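Local coordinates for protein fructose-bisphosphate aldolase (Plasmodium falciparum, PDB 4TR9) that is an aldolase with a TIM-barrel fold that holds the ligand 38D in a pocket at the carboxyl end of its barrel strands, at residues A[35-40]-A[310-315]; A[66-71]-A[329-334]; A[235-240]-A[276-281]; A[283-288]-A[335-340]. One frame throughout, in Å; residues are numbered along the deposited sequence. Where two conformers were deposited one is given.

Interaction 1 of 4, residues A[35-40]-A[310-315]. With 38D (N'-[(E)-(2,4-dichlorophenyl)methylidene]-3,4-dihydroxybenzohydrazide), chain K.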
loop_
_atom_site.group_PDB
_atom_site.type_symbol
_atom_site.label_atom_id
_atom_site.label_comp_id
_atom_site.label_asym_id
_atom_site.label_seq_id
_atom_site.Cartn_x
_atom_site.Cartn_y
_atom_site.Cartn_z
ATOM N N GLY A 35 -26.821 5.189 -24.230
ATOM C CA GLY A 35 -25.484 5.607 -23.851
ATOM C C GLY A 35 -25.467 7.029 -23.322
ATOM O O GLY A 35 -26.520 7.625 -23.093
ATOM N N ILE A 36 -24.271 7.576 -23.133
ATOM C CA ILE A 36 -24.124 8.921 -22.588
ATOM C C ILE A 36 -23.508 9.880 -23.604
ATOM O O ILE A 36 -22.525 9.550 -24.267
ATOM C CB ILE A 36 -23.262 8.914 -21.307
ATOM C CG1 ILE A 36 -23.876 7.990 -20.254
ATOM C CG2 ILE A 36 -23.106 10.322 -20.750
ATOM C CD1 ILE A 36 -23.107 7.948 -18.951
ATOM N N LEU A 37 -24.097 11.065 -23.727
ATOM C CA LEU A 37 -23.565 12.104 -24.601
ATOM C C LEU A 37 -22.644 13.046 -23.832
ATOM O O LEU A 37 -23.076 13.726 -22.901
ATOM C CB LEU A 37 -24.701 12.896 -25.251
ATOM C CG LEU A 37 -24.300 14.172 -25.999
ATOM C CD1 LEU A 37 -23.403 13.854 -27.189
ATOM C CD2 LEU A 37 -25.531 14.950 -26.441
ATOM N N ALA A 38 -21.376 13.082 -24.226
ATOM C CA ALA A 38 -20.398 13.938 -23.566
ATOM C C ALA A 38 -20.340 15.316 -24.217
ATOM O O ALA A 38 -19.584 15.534 -25.163
ATOM C CB ALA A 38 -19.024 13.284 -23.586
ATOM N N ALA A 39 -21.141 16.243 -23.703
ATOM C CA ALA A 39 -21.170 17.604 -24.226
ATOM C C ALA A 39 -20.732 18.605 -23.163
ATOM O O ALA A 39 -21.324 19.676 -23.025
ATOM C CB ALA A 39 -22.560 17.946 -24.739
ATOM N N ASP A 40 -19.693 18.250 -22.415
ATOM C CA ASP A 40 -19.200 19.097 -21.335
ATOM C C ASP A 40 -17.848 19.718 -21.667
ATOM O O ASP A 40 -16.949 19.753 -20.828
ATOM C CB ASP A 40 -19.101 18.296 -20.035
ATOM C CG ASP A 40 -18.356 16.989 -20.213
ATOM O OD1 ASP A 40 -18.433 16.404 -21.313
ATOM O OD2 ASP A 40 -17.693 16.546 -19.251
ATOM N N ARG A 310 -16.781 13.173 -29.077
ATOM C CA ARG A 310 -16.212 13.346 -30.407
ATOM C C ARG A 310 -16.934 12.476 -31.429
ATOM O O ARG A 310 -17.209 12.910 -32.546
ATOM C CB ARG A 310 -14.721 13.009 -30.399
ATOM C CG ARG A 310 -14.041 13.149 -31.750
ATOM C CD ARG A 310 -12.596 12.687 -31.684
ATOM N NE ARG A 310 -11.798 13.217 -32.784
ATOM C CZ ARG A 310 -11.074 14.330 -32.708
ATOM N NH1 ARG A 310 -10.376 14.743 -33.757
ATOM N NH2 ARG A 310 -11.049 15.030 -31.582
ATOM N N ALA A 311 -17.248 11.247 -31.032
ATOM C CA ALA A 311 -17.853 10.274 -31.937
ATOM C C ALA A 311 -19.320 10.577 -32.232
ATOM O O ALA A 311 -19.938 9.917 -33.066
ATOM C CB ALA A 311 -17.716 8.874 -31.361
ATOM N N LEU A 312 -19.873 11.574 -31.549
ATOM C CA LEU A 312 -21.280 11.920 -31.720
ATOM C C LEU A 312 -21.479 13.332 -32.261
ATOM O O LEU A 312 -22.543 13.652 -32.787
ATOM C CB LEU A 312 -22.028 11.777 -30.393
ATOM C CG LEU A 312 -22.263 10.357 -29.876
ATOM C CD1 LEU A 312 -22.871 10.388 -28.483
ATOM C CD2 LEU A 312 -23.154 9.581 -30.835
ATOM N N GLN A 313 -20.456 14.172 -32.138
ATOM C CA GLN A 313 -20.606 15.591 -32.446
ATOM C C GLN A 313 -19.739 16.075 -33.605
ATOM O O GLN A 313 -19.951 17.176 -34.117
ATOM C CB GLN A 313 -20.294 16.426 -31.204
ATOM C CG GLN A 313 -21.194 16.138 -30.016
ATOM C CD GLN A 313 -20.811 16.943 -28.790
ATOM O OE1 GLN A 313 -20.509 16.385 -27.736
ATOM N NE2 GLN A 313 -20.824 18.264 -28.922
ATOM N N ALA A 314 -18.767 15.264 -34.013
ATOM C CA ALA A 314 -17.819 15.670 -35.048
ATOM C C ALA A 314 -18.511 15.997 -36.371
ATOM O O ALA A 314 -18.255 17.043 -36.969
ATOM C CB ALA A 314 -16.772 14.587 -35.257
ATOM N N SER A 315 -19.388 15.105 -36.820
ATOM C CA SER A 315 -20.093 15.301 -38.082
ATOM C C SER A 315 -21.243 16.291 -37.936
ATOM O O SER A 315 -21.657 16.920 -38.910
ATOM C CB SER A 315 -20.616 13.966 -38.615
ATOM O OG SER A 315 -19.549 13.104 -38.967
HETATM N N12 38D K . -9.629 18.979 -22.715
HETATM C C13 38D K . -8.913 18.441 -23.837
HETATM C C15 38D K . -7.476 20.477 -23.729
HETATM C C17 38D K . -5.190 20.476 -24.445
HETATM C C20 38D K . -6.475 18.459 -24.596
HETATM C C01 38D K . -12.619 15.947 -22.000
HETATM C C02 38D K . -13.570 14.940 -21.838
HETATM O O03 38D K . -13.228 13.579 -21.989
HETATM C C04 38D K . -14.878 15.280 -21.523
HETATM C C05 38D K . -15.234 16.608 -21.369
HETATM C C06 38D K . -14.292 17.609 -21.528
HETATM O O07 38D K . -15.862 14.279 -21.355
HETATM C C08 38D K . -12.990 17.276 -21.835
HETATM C C09 38D K . -11.979 18.413 -22.015
HETATM O O10 38D K . -12.311 19.570 -21.782
HETATM N N11 38D K . -10.661 18.070 -22.473
HETATM C C14 38D K . -7.575 19.139 -24.060
HETATM C C16 38D K . -6.280 21.151 -23.919
HETATM CL CL1 38D K . -3.700 21.347 -24.673
HETATM C C19 38D K . -5.278 19.137 -24.785
HETATM CL CL2 38D K . -6.564 16.773 -25.029
#
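Strand 35-39 packs against the first turns of helix 310-320 at -58°, the short axes coming within 8.1 Å. At Gly35 the backbone is held by the neighbouring strand 79-84, through bonds that include one from Ser80. Ile36 turns its side chain away from the helix, onto Ser80 and Ile83. Leu37 leaves the strand alongside the helix, but with CG anti to the backbone N (chi1 170°) its end comes round to it, and Leu37 CD1 meets Leu312 CD1 at 3.7 Å, the two crossing obliquely. Phe70 of helix 59-70 packs on Leu37 and on Ala39. Alongside Ala38 and Ala39, the extended side chain of Gln313 brings its amide end up to the strand backbone, crossing Leu37 at about a right angle. Ala38 CB lies 4.0 Å from 38D O07, so this part of the strand already borders the ligand. Asp40 continues that border. Its CG takes the crowded position between N and the carbonyl carbon (chi1 50°), and Asp40 OD1 accepts a weak hydrogen bond of 3.3 Å from 38D O07. Asp40 OD1 also lies 3.2 Å from 38D C05, while OD2 is engaged in a salt bridge with Lys152, which probably favours the charged carboxylate. This is a TIM-barrel layout: an inner strand packed against an outer helix, its carboxyl end opening into the ligand pocket.

Interaction 2 of 4, residues A[66-71]-A[329-334]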
loop_
_atom_site.group_PDB
_atom_site.type_symbol
_atom_site.label_atom_id
_atom_site.label_comp_id
_atom_site.label_asym_id
_atom_site.label_seq_id
_atom_site.Cartn_x
_atom_site.Cartn_y
_atom_site.Cartn_z
ATOM N N ARG A 66 -25.508 23.726 -28.107
ATOM C CA ARG A 66 -25.981 22.770 -27.112
ATOM C C ARG A 66 -27.499 22.642 -27.165
ATOM O O ARG A 66 -28.061 21.622 -26.773
ATOM C CB ARG A 66 -25.527 23.181 -25.710
ATOM C CG ARG A 66 -24.371 22.352 -25.168
ATOM C CD ARG A 66 -23.130 22.477 -26.039
ATOM N NE ARG A 66 -22.359 23.678 -25.732
ATOM C CZ ARG A 66 -21.307 23.702 -24.921
ATOM N NH1 ARG A 66 -20.664 24.840 -24.698
ATOM N NH2 ARG A 66 -20.894 22.587 -24.333
ATOM N N ASP A 67 -28.159 23.688 -27.655
ATOM C CA ASP A 67 -29.604 23.657 -27.846
ATOM C C ASP A 67 -29.948 22.720 -28.996
ATOM O O ASP A 67 -30.967 22.030 -28.971
ATOM C CB ASP A 67 -30.150 25.059 -28.122
ATOM C CG ASP A 67 -31.584 25.041 -28.615
ATOM O OD1 ASP A 67 -32.503 24.973 -27.771
ATOM O OD2 ASP A 67 -31.794 25.098 -29.845
ATOM N N LEU A 68 -29.084 22.706 -30.006
ATOM C CA LEU A 68 -29.255 21.837 -31.162
ATOM C C LEU A 68 -29.151 20.374 -30.751
ATOM O O LEU A 68 -29.890 19.523 -31.246
ATOM C CB LEU A 68 -28.212 22.169 -32.235
ATOM C CG LEU A 68 -28.211 21.388 -33.552
ATOM C CD1 LEU A 68 -27.772 22.297 -34.681
ATOM C CD2 LEU A 68 -27.298 20.172 -33.481
ATOM N N LEU A 69 -28.225 20.091 -29.842
ATOM C CA LEU A 69 -28.001 18.730 -29.373
ATOM C C LEU A 69 -29.140 18.247 -28.484
ATOM O O LEU A 69 -29.734 17.200 -28.733
ATOM C CB LEU A 69 -26.676 18.638 -28.612
ATOM C CG LEU A 69 -25.397 18.974 -29.384
ATOM C CD1 LEU A 69 -24.189 18.918 -28.462
ATOM C CD2 LEU A 69 -25.215 18.033 -30.563
ATOM N N PHE A 70 -29.446 19.024 -27.450
ATOM C CA PHE A 70 -30.399 18.597 -26.431
ATOM C C PHE A 70 -31.841 18.777 -26.893
ATOM O O PHE A 70 -32.757 18.163 -26.346
ATOM C CB PHE A 70 -30.163 19.367 -25.129
ATOM C CG PHE A 70 -28.734 19.340 -24.657
ATOM C CD1 PHE A 70 -27.915 18.257 -24.936
ATOM C CD2 PHE A 70 -28.209 20.402 -23.940
ATOM C CE1 PHE A 70 -26.602 18.235 -24.512
ATOM C CE2 PHE A 70 -26.896 20.384 -23.511
ATOM C CZ PHE A 70 -26.092 19.300 -23.800
ATOM N N GLY A 71 -32.037 19.618 -27.902
ATOM C CA GLY A 71 -33.365 19.875 -28.430
ATOM C C GLY A 71 -33.748 18.907 -29.532
ATOM O O GLY A 71 -34.781 19.069 -30.180
ATOM N N LYS A 329 -31.034 19.480 -40.140
ATOM C CA LYS A 329 -30.165 18.639 -40.952
ATOM C C LYS A 329 -29.060 18.022 -40.101
ATOM O O LYS A 329 -28.698 16.860 -40.283
ATOM C CB LYS A 329 -29.562 19.453 -42.098
ATOM C CG LYS A 329 -28.817 18.627 -43.133
ATOM C CD LYS A 329 -28.184 19.524 -44.187
ATOM C CE LYS A 329 -29.216 20.443 -44.825
ATOM N NZ LYS A 329 -28.597 21.396 -45.787
ATOM N N ALA A 330 -28.530 18.808 -39.169
ATOM C CA ALA A 330 -27.463 18.345 -38.290
ATOM C C ALA A 330 -28.007 17.442 -37.186
ATOM O O ALA A 330 -27.314 16.543 -36.711
ATOM C CB ALA A 330 -26.721 19.529 -37.689
ATOM N N ARG A 331 -29.249 17.689 -36.780
ATOM C CA ARG A 331 -29.880 16.893 -35.733
ATOM C C ARG A 331 -30.123 15.461 -36.193
ATOM O O ARG A 331 -30.105 14.531 -35.385
ATOM C CB ARG A 331 -31.194 17.535 -35.286
ATOM C CG ARG A 331 -31.013 18.737 -34.375
ATOM C CD ARG A 331 -32.350 19.319 -33.950
ATOM N NE ARG A 331 -32.190 20.366 -32.946
ATOM C CZ ARG A 331 -33.197 21.050 -32.413
ATOM N NH1 ARG A 331 -32.958 21.986 -31.504
ATOM N NH2 ARG A 331 -34.444 20.800 -32.789
ATOM N N GLU A 332 -30.351 15.285 -37.490
ATOM C CA GLU A 332 -30.518 13.952 -38.054
ATOM C C GLU A 332 -29.175 13.229 -38.082
ATOM O O GLU A 332 -29.108 12.012 -37.909
ATOM C CB GLU A 332 -31.122 14.023 -39.459
ATOM C CG GLU A 332 -31.383 12.659 -40.092
ATOM C CD GLU A 332 -32.160 12.753 -41.393
ATOM O OE1 GLU A 332 -32.763 13.816 -41.653
ATOM O OE2 GLU A 332 -32.169 11.763 -42.154
ATOM N N VAL A 333 -28.105 13.991 -38.298
ATOM C CA VAL A 333 -26.754 13.442 -38.269
ATOM C C VAL A 333 -26.428 12.959 -36.859
ATOM O O VAL A 333 -25.764 11.938 -36.676
ATOM C CB VAL A 333 -25.708 14.481 -38.722
ATOM C CG1 VAL A 333 -24.309 13.887 -38.682
ATOM C CG2 VAL A 333 -26.034 14.984 -40.119
ATOM N N LEU A 334 -26.912 13.697 -35.866
ATOM C CA LEU A 334 -26.739 13.320 -34.469
ATOM C C LEU A 334 -27.485 12.030 -34.150
ATOM O O LEU A 334 -26.985 11.177 -33.415
ATOM C CB LEU A 334 -27.221 14.444 -33.551
ATOM C CG LEU A 334 -27.186 14.151 -32.050
ATOM C CD1 LEU A 334 -25.760 13.890 -31.587
ATOM C CD2 LEU A 334 -27.812 15.292 -31.262
#
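Arg331 reaches across from helix 327-346 and lays its guanidinium on the carboxyl end of helix 59-70. Arg331 NE donates to Leu68 O at 3.0 Å, the nitrogen lying in the carbonyl plane on a lone pair, although the oxygen sits 33° out of the guanidinium plane and the N-H...O angle is only 131°. Arg331 NH1 adds a weak bond of 3.2 Å to Asp67 O, an oxygen that already accepts the helical bond from Gly71 N at 2.8 Å. Gly71 O lies over one face of the guanidinium, offset toward the rim. Asp67 OD2 is 3.7 Å from Arg331 NH1, a long salt bridge with the two planes 50° apart; the firmer partner of this carboxylate is Asn93, through OD1. Arg331 delivers the group on a chain extended from CG to NE, and its CG rests on Leu68 CG at 3.9 Å. Beside the arginine the helices touch through apolar tips: Leu69 CD2 meets Leu334 CD2 at 3.8 Å, the side chains at about a right angle, and Leu68 CD1 faces Ala330 CB. Farther out, Val316 and Trp320 of helix 310-320 pack on Leu68, and Thr72 OG1 shares Leu68 O with the arginine. A cation set among the last carbonyls of a helix would be expected to offset the partial negative charge there, with the aspartate contributing a weaker, longer-range attraction.

Interaction 3 of 4, residues A[235-240]-A[276-281]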
loop_
_atom_site.group_PDB
_atom_site.type_symbol
_atom_site.label_atom_id
_atom_site.label_comp_id
_atom_site.label_asym_id
_atom_site.label_seq_id
_atom_site.Cartn_x
_atom_site.Cartn_y
_atom_site.Cartn_z
ATOM N N LEU A 235 -19.961 4.578 -12.041
ATOM C CA LEU A 235 -19.699 4.171 -13.416
ATOM C C LEU A 235 -18.220 4.339 -13.740
ATOM O O LEU A 235 -17.528 5.149 -13.123
ATOM C CB LEU A 235 -20.550 4.979 -14.398
ATOM C CG LEU A 235 -22.056 4.703 -14.414
ATOM C CD1 LEU A 235 -22.756 5.618 -15.409
ATOM C CD2 LEU A 235 -22.339 3.242 -14.737
ATOM N N LEU A 236 -17.739 3.568 -14.709
ATOM C CA LEU A 236 -16.344 3.640 -15.121
ATOM C C LEU A 236 -16.229 4.157 -16.548
ATOM O O LEU A 236 -16.916 3.674 -17.448
ATOM C CB LEU A 236 -15.677 2.269 -15.003
ATOM C CG LEU A 236 -14.199 2.175 -15.390
ATOM C CD1 LEU A 236 -13.343 3.042 -14.480
ATOM C CD2 LEU A 236 -13.726 0.729 -15.356
ATOM N N LYS A 237 -15.360 5.141 -16.753
ATOM C CA LYS A 237 -15.124 5.677 -18.088
ATOM C C LYS A 237 -13.660 5.516 -18.485
ATOM O O LYS A 237 -12.879 6.464 -18.399
ATOM C CB LYS A 237 -15.537 7.150 -18.162
ATOM C CG LYS A 237 -15.483 7.746 -19.562
ATOM C CD LYS A 237 -16.015 9.169 -19.584
ATOM C CE LYS A 237 -15.962 9.758 -20.984
ATOM N NZ LYS A 237 -16.544 11.127 -21.034
ATOM N N PRO A 238 -13.279 4.305 -18.913
ATOM C CA PRO A 238 -11.904 4.030 -19.321
ATOM C C PRO A 238 -11.727 4.138 -20.828
ATOM O O PRO A 238 -12.701 4.348 -21.553
ATOM C CB PRO A 238 -11.703 2.593 -18.857
ATOM C CG PRO A 238 -13.050 1.972 -19.102
ATOM C CD PRO A 238 -14.086 3.073 -18.908
ATOM N N ASN A 239 -10.492 3.993 -21.290
ATOM C CA ASN A 239 -10.218 3.937 -22.716
ATOM C C ASN A 239 -10.270 2.498 -23.205
ATOM O O ASN A 239 -10.007 1.570 -22.442
ATOM C CB ASN A 239 -8.851 4.544 -23.026
ATOM C CG ASN A 239 -7.719 3.812 -22.334
ATOM O OD1 ASN A 239 -7.821 3.458 -21.158
ATOM N ND2 ASN A 239 -6.637 3.570 -23.063
ATOM N N MET A 240 -10.618 2.312 -24.472
ATOM C CA MET A 240 -10.579 0.987 -25.071
ATOM C C MET A 240 -9.135 0.512 -25.169
ATOM O O MET A 240 -8.239 1.293 -25.485
ATOM C CB MET A 240 -11.232 0.991 -26.454
ATOM C CG MET A 240 -12.719 1.299 -26.442
ATOM S SD MET A 240 -13.425 1.283 -28.101
ATOM C CE MET A 240 -15.145 1.625 -27.743
ATOM N N VAL A 276 -18.776 2.953 -19.343
ATOM C CA VAL A 276 -19.005 3.869 -20.455
ATOM C C VAL A 276 -17.692 4.286 -21.121
ATOM O O VAL A 276 -16.958 5.124 -20.601
ATOM C CB VAL A 276 -19.777 5.123 -19.992
ATOM C CG1 VAL A 276 -21.266 4.837 -19.940
ATOM C CG2 VAL A 276 -19.279 5.594 -18.631
ATOM N N PHE A 277 -17.403 3.696 -22.276
ATOM C CA PHE A 277 -16.151 3.967 -22.978
ATOM C C PHE A 277 -16.079 5.386 -23.533
ATOM O O PHE A 277 -17.100 6.001 -23.838
ATOM C CB PHE A 277 -15.952 2.965 -24.118
ATOM C CG PHE A 277 -15.693 1.563 -23.653
ATOM C CD1 PHE A 277 -14.454 1.207 -23.148
ATOM C CD2 PHE A 277 -16.684 0.600 -23.728
ATOM C CE1 PHE A 277 -14.210 -0.082 -22.719
ATOM C CE2 PHE A 277 -16.446 -0.693 -23.302
ATOM C CZ PHE A 277 -15.207 -1.033 -22.797
ATOM N N LEU A 278 -14.858 5.897 -23.657
ATOM C CA LEU A 278 -14.628 7.198 -24.269
ATOM C C LEU A 278 -14.072 7.017 -25.677
ATOM O O LEU A 278 -13.266 6.120 -25.922
ATOM C CB LEU A 278 -13.683 8.041 -23.409
ATOM C CG LEU A 278 -12.316 7.460 -23.034
ATOM C CD1 LEU A 278 -11.241 7.873 -24.032
ATOM C CD2 LEU A 278 -11.927 7.875 -21.621
ATOM N N SER A 279 -14.509 7.868 -26.599
ATOM C CA SER A 279 -14.101 7.761 -27.994
ATOM C C SER A 279 -12.620 8.073 -28.172
ATOM O O SER A 279 -11.932 7.423 -28.959
ATOM C CB SER A 279 -14.942 8.692 -28.871
ATOM O OG SER A 279 -14.820 10.041 -28.454
ATOM N N GLY A 280 -12.131 9.065 -27.434
ATOM C CA GLY A 280 -10.743 9.475 -27.540
ATOM C C GLY A 280 -10.455 10.111 -28.885
ATOM O O GLY A 280 -11.212 10.961 -29.351
ATOM N N GLY A 281 -9.363 9.693 -29.516
ATOM C CA GLY A 281 -8.987 10.219 -30.815
ATOM C C GLY A 281 -9.528 9.397 -31.969
ATOM O O GLY A 281 -9.236 9.681 -33.131
HETATM O O HOH W 1 -11.521 4.345 -25.932
#
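Two pairs of side chains set at about right angles mark this contact, one on each side of the paired backbones. Lys237 runs out fully extended, CG anti to the backbone N (chi1 -173°), and its CE crosses Leu278 CB at 3.7 Å. Leu278 holds CG in the crowded position between N and the carbonyl carbon, which tucks its CD2 3.6 Å from Lys237 O. In the other pair, extended Met240 lies across Phe277: Met240 CG comes 3.7 Å from Phe277 CD1, and Met240 SD lies 5.4 Å from the centroid of the Phe277 ring, 26° off its normal, in an oblique Met-aromatic contact. Between the pairs the backbones join. Val276 N donates to Leu236 O at 2.8 Å, nearly along the C=O axis, and Lys237 CA approaches Val276 O at 3.2 Å in a CA-H...O contact. Water 1 extends the join, accepting from Met240 N at 2.7 Å and donating to Leu278 O. Lys237 NZ makes weak hydrogen bonds to 38D O07 and to Ser307 OG. Strands 191-198 and 303-308 flank 235-236 and 274-277, so the contact closes the barrel, while Asn290, Leu291 and Ile294 of helix 284-295 back Met240 from outside.

Interaction 4 of 4, residues A[283-288]-A[335-340]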
loop_
_atom_site.group_PDB
_atom_site.type_symbol
_atom_site.label_atom_id
_atom_site.label_comp_id
_atom_site.label_asym_id
_atom_site.label_seq_id
_atom_site.Cartn_x
_atom_site.Cartn_y
_atom_site.Cartn_z
ATOM N N SER A 283 -11.979 7.833 -34.813
ATOM C CA SER A 283 -12.958 8.412 -35.723
ATOM C C SER A 283 -14.356 7.986 -35.298
ATOM O O SER A 283 -14.511 7.065 -34.497
ATOM C CB SER A 283 -12.679 7.989 -37.166
ATOM O OG SER A 283 -12.785 6.584 -37.317
ATOM N N GLU A 284 -15.370 8.661 -35.828
ATOM C CA GLU A 284 -16.754 8.359 -35.481
ATOM C C GLU A 284 -17.111 6.911 -35.789
ATOM O O GLU A 284 -17.720 6.226 -34.969
ATOM C CB GLU A 284 -17.712 9.292 -36.222
ATOM C CG GLU A 284 -17.712 10.723 -35.719
ATOM C CD GLU A 284 -18.731 11.582 -36.440
ATOM O OE1 GLU A 284 -19.074 11.254 -37.594
ATOM O OE2 GLU A 284 -19.196 12.581 -35.850
ATOM N N GLU A 285 -16.723 6.451 -36.973
ATOM C CA GLU A 285 -17.064 5.107 -37.421
ATOM C C GLU A 285 -16.325 4.037 -36.623
ATOM O O GLU A 285 -16.929 3.065 -36.172
ATOM C CB GLU A 285 -16.764 4.949 -38.912
ATOM C CG GLU A 285 -17.279 3.650 -39.510
ATOM C CD GLU A 285 -18.793 3.549 -39.470
ATOM O OE1 GLU A 285 -19.465 4.599 -39.549
ATOM O OE2 GLU A 285 -19.312 2.418 -39.356
ATOM N N GLU A 286 -15.020 4.220 -36.450
ATOM C CA GLU A 286 -14.204 3.251 -35.725
ATOM C C GLU A 286 -14.599 3.170 -34.253
ATOM O O GLU A 286 -14.453 2.126 -33.622
ATOM C CB GLU A 286 -12.719 3.595 -35.855
ATOM C CG GLU A 286 -12.163 3.398 -37.257
ATOM C CD GLU A 286 -10.689 3.741 -37.356
ATOM O OE1 GLU A 286 -10.133 4.268 -36.369
ATOM O OE2 GLU A 286 -10.088 3.484 -38.420
ATOM N N ALA A 287 -15.104 4.275 -33.713
ATOM C CA ALA A 287 -15.582 4.297 -32.335
ATOM C C ALA A 287 -16.843 3.451 -32.196
ATOM O O ALA A 287 -17.125 2.910 -31.128
ATOM C CB ALA A 287 -15.846 5.724 -31.883
ATOM N N SER A 288 -17.596 3.344 -33.286
ATOM C CA SER A 288 -18.808 2.533 -33.308
ATOM C C SER A 288 -18.480 1.077 -33.608
ATOM O O SER A 288 -19.072 0.165 -33.030
ATOM C CB SER A 288 -19.799 3.072 -34.342
ATOM O OG SER A 288 -20.195 4.396 -34.029
ATOM N N LEU A 335 -28.683 11.892 -34.709
ATOM C CA LEU A 335 -29.526 10.732 -34.444
ATOM C C LEU A 335 -28.975 9.456 -35.070
ATOM O O LEU A 335 -29.053 8.384 -34.470
ATOM C CB LEU A 335 -30.948 10.982 -34.949
ATOM C CG LEU A 335 -31.802 11.917 -34.093
ATOM C CD1 LEU A 335 -33.168 12.133 -34.726
ATOM C CD2 LEU A 335 -31.943 11.363 -32.684
ATOM N N GLN A 336 -28.419 9.567 -36.273
ATOM C CA GLN A 336 -27.892 8.395 -36.961
ATOM C C GLN A 336 -26.599 7.915 -36.306
ATOM O O GLN A 336 -26.273 6.731 -36.364
ATOM C CB GLN A 336 -27.659 8.687 -38.447
ATOM C CG GLN A 336 -26.507 9.631 -38.740
ATOM C CD GLN A 336 -26.168 9.691 -40.216
ATOM O OE1 GLN A 336 -26.803 9.031 -41.038
ATOM N NE2 GLN A 336 -25.161 10.486 -40.561
ATOM N N ARG A 337 -25.869 8.833 -35.681
ATOM C CA ARG A 337 -24.664 8.463 -34.947
ATOM C C ARG A 337 -25.038 7.862 -33.599
ATOM O O ARG A 337 -24.402 6.919 -33.130
ATOM C CB ARG A 337 -23.741 9.669 -34.752
ATOM C CG ARG A 337 -23.152 10.229 -36.040
ATOM C CD ARG A 337 -22.581 9.129 -36.919
ATOM N NE ARG A 337 -21.624 8.288 -36.206
ATOM C CZ ARG A 337 -21.080 7.186 -36.711
ATOM N NH1 ARG A 337 -20.221 6.478 -35.991
ATOM N NH2 ARG A 337 -21.397 6.788 -37.936
ATOM N N ALA A 338 -26.077 8.417 -32.982
ATOM C CA ALA A 338 -26.579 7.905 -31.714
ATOM C C ALA A 338 -27.139 6.499 -31.890
ATOM O O ALA A 338 -26.947 5.633 -31.038
ATOM C CB ALA A 338 -27.641 8.834 -31.149
ATOM N N GLU A 339 -27.831 6.280 -33.003
ATOM C CA GLU A 339 -28.396 4.972 -33.314
ATOM C C GLU A 339 -27.293 3.976 -33.650
ATOM O O GLU A 339 -27.402 2.788 -33.345
ATOM C CB GLU A 339 -29.387 5.074 -34.476
ATOM C CG GLU A 339 -30.113 3.775 -34.794
ATOM C CD GLU A 339 -31.069 3.912 -35.963
ATOM O OE1 GLU A 339 -30.939 4.886 -36.733
ATOM O OE2 GLU A 339 -31.955 3.043 -36.111
ATOM N N ALA A 340 -26.232 4.471 -34.279
ATOM C CA ALA A 340 -25.098 3.638 -34.663
ATOM C C ALA A 340 -24.420 3.039 -33.437
ATOM O O ALA A 340 -24.134 1.842 -33.393
ATOM C CB ALA A 340 -24.100 4.444 -35.478
HETATM O O HOH W 2 -19.670 7.036 -33.610
#
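The first turn of helix 284-295, capped at its N terminus by Ser283, meets the long C-terminal helix 327-346 in the outer layer of the barrel. Ser283 OG makes a weak capping bond with Glu286 N. The short segments run at 26° to each other, 10.5 Å apart, and the gap is bridged almost wholly by Arg337. Bends at both chi2 and chi3 curl its chain so that the guanidinium slots between the helices, Glu284 CB over one face and Ala340 CB, 4.2 Å above the plane, over the other. Arg337 NH2 at the edge gives a weak bond of 3.3 Å to Glu285 OE1 within a salt bridge, although the planes are 72° apart; Glu285 OE2 is bound by Tyr349. Arg337 NH1 donates in plane to water 2 at 2.5 Å, and that water in turn donates to Ser288 OG at 2.7 Å, a hydroxyl also bonded to Asn341. Glu284 sets its carboxylate nearly parallel to the guanidinium, but OE1 remains 4.2 Å from Arg337 NE and is hydrogen-bonded to Ser315; attraction there would be purely between charges. Such a buried, water-linked arginine joins the helix after the seventh barrel strand to the C-terminal helix of this TIM barrel.

From the N terminus, strand 35-39 opens interaction 1, which closes only at helix 310-320 and so returns the chain to its first barrel strand. Helix 59-70 then opens interaction 2, closed by helix 327-346, so these two loops cross. Interaction 3, between 235-240 and 276-281, joins the sixth and seventh strands and so closes the barrel; it is nested inside both. Interaction 4 opens just afterwards, in series with it, and crosses interactions 1 and 2 as the chain runs on to 335-340, directly adjoining 329-334. Helix 327-346 thus ties helices 59-70 and 284-295 together, while helix 310-320 lies among them, touching Leu69, Val333, Leu334 and Glu284.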